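Local atomic coordinates of gamma-glutamyltransferase 1 Threonine peptidase. MEROPS family T03 L-subunit (PDB entry 5ZJG), a protein that probably forms, together with its small-subunit partner, a gamma-glutamyltransferase of the Ntn-hydrolase clan that cleaves gamma-glutamyl bonds and transfers the gamma-glutamyl group. Residues P74-K79 with G210-S215. Residues are numbered along the deposited sequence; the frame is centred on the assembly and turned at random.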
# COMPACT_ATOMS: atom_id res chain seq x y z
N PRO A 74 -13.11 9.37 -11.53
CA PRO A 74 -14.41 9.44 -12.20
C PRO A 74 -14.31 10.16 -13.53
O PRO A 74 -13.44 11.01 -13.74
CB PRO A 74 -15.29 10.22 -11.21
CG PRO A 74 -14.61 10.09 -9.91
CD PRO A 74 -13.15 10.06 -10.23
N LYS A 75 -15.23 9.82 -14.44
CA LYS A 75 -15.25 10.39 -15.78
C LYS A 75 -15.44 11.90 -15.75
O LYS A 75 -15.00 12.58 -16.68
CB LYS A 75 -16.34 9.75 -16.63
CG LYS A 75 -16.00 8.34 -17.12
CD LYS A 75 -17.17 7.71 -17.86
CE LYS A 75 -17.10 6.19 -17.86
NZ LYS A 75 -16.02 5.65 -18.72
N ALA A 76 -16.06 12.45 -14.71
CA ALA A 76 -16.25 13.89 -14.61
C ALA A 76 -15.07 14.60 -13.96
O ALA A 76 -15.11 15.83 -13.81
CB ALA A 76 -17.52 14.20 -13.82
N ALA A 77 -14.02 13.87 -13.58
CA ALA A 77 -12.86 14.49 -12.95
C ALA A 77 -12.12 15.36 -13.95
O ALA A 77 -12.11 15.08 -15.16
CB ALA A 77 -11.91 13.43 -12.39
N THR A 78 -11.51 16.43 -13.45
CA THR A 78 -10.78 17.38 -14.27
C THR A 78 -9.46 17.73 -13.60
O THR A 78 -9.31 17.60 -12.38
CB THR A 78 -11.57 18.67 -14.50
OG1 THR A 78 -11.85 19.27 -13.23
CG2 THR A 78 -12.87 18.37 -15.21
N LYS A 79 -8.52 18.18 -14.41
CA LYS A 79 -7.18 18.50 -13.91
C LYS A 79 -7.23 19.44 -12.71
O LYS A 79 -6.51 19.25 -11.73
CB LYS A 79 -6.35 19.12 -15.04
CG LYS A 79 -4.88 19.33 -14.72
CD LYS A 79 -4.13 19.80 -15.96
N GLY A 210 -22.68 15.59 -3.49
CA GLY A 210 -21.99 16.29 -4.56
C GLY A 210 -20.81 15.53 -5.13
O GLY A 210 -19.89 16.14 -5.68
N GLY A 211 -20.83 14.20 -5.03
CA GLY A 211 -19.77 13.41 -5.60
C GLY A 211 -19.90 13.26 -7.10
O GLY A 211 -20.90 13.66 -7.71
N LEU A 212 -18.89 12.64 -7.70
CA LEU A 212 -18.78 12.55 -9.15
C LEU A 212 -19.07 11.17 -9.70
O LEU A 212 -19.27 11.04 -10.91
CB LEU A 212 -17.38 12.97 -9.59
CG LEU A 212 -16.95 14.37 -9.13
CD1 LEU A 212 -15.70 14.74 -9.89
CD2 LEU A 212 -18.04 15.42 -9.30
N ILE A 213 -19.08 10.13 -8.87
CA ILE A 213 -19.14 8.77 -9.38
C ILE A 213 -20.54 8.49 -9.87
O ILE A 213 -21.53 8.75 -9.16
CB ILE A 213 -18.70 7.77 -8.30
CG1 ILE A 213 -17.22 8.02 -7.97
CG2 ILE A 213 -18.87 6.35 -8.78
CD1 ILE A 213 -16.71 7.22 -6.81
N THR A 214 -20.64 7.96 -11.08
CA THR A 214 -21.92 7.67 -11.71
C THR A 214 -22.04 6.19 -12.00
O THR A 214 -21.09 5.41 -11.87
CB THR A 214 -22.09 8.46 -13.01
OG1 THR A 214 -21.08 8.04 -13.94
CG2 THR A 214 -21.99 9.95 -12.78
N SER A 215 -23.24 5.80 -12.44
CA SER A 215 -23.42 4.41 -12.85
C SER A 215 -22.43 4.05 -13.95
O SER A 215 -21.87 2.96 -13.95
CB SER A 215 -24.86 4.19 -13.32
OG SER A 215 -25.00 2.86 -13.75
O HOH W 1 -18.08 11.01 -13.29
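The CB and CG of the P74 ring meet L212 and I213, CB lying 3.8 Å from L212 CB and CG 3.9 Å from I213 CG1. Two loops thus join through a proline that reaches two consecutive aliphatic residues, a compact apolar example. The L212 side chain runs at about a right angle to the ring; with CG beside the backbone N (chi1 -55°) and anti to the carbonyl carbon, CD1 extends past the P74 ring to the A76 end of the type I turn P74-A77, 4.1 Å from A76 O. That turn is closed by the bond from A77 N to P74 O, 2.9 Å long. Packing is looser at exposed A76, whose CB stays 4.4 Å from L212 CD1. Here a water links the backbones, accepting from A76 N at 2.9 Å and donating to L212 O at 2.7 Å. Within the turn, K75 N is hydrogen-bonded to D217 OD1 and K75 NZ forms a salt bridge with D220, both on helix 215-220, which T214 N-caps. I213 packs on L202 and M206 of helix 197-209. The contact thus joins the loop after strand 63-69 to the link between helices 197-209 and 215-220, with P74 also touching M41 of the small subunit.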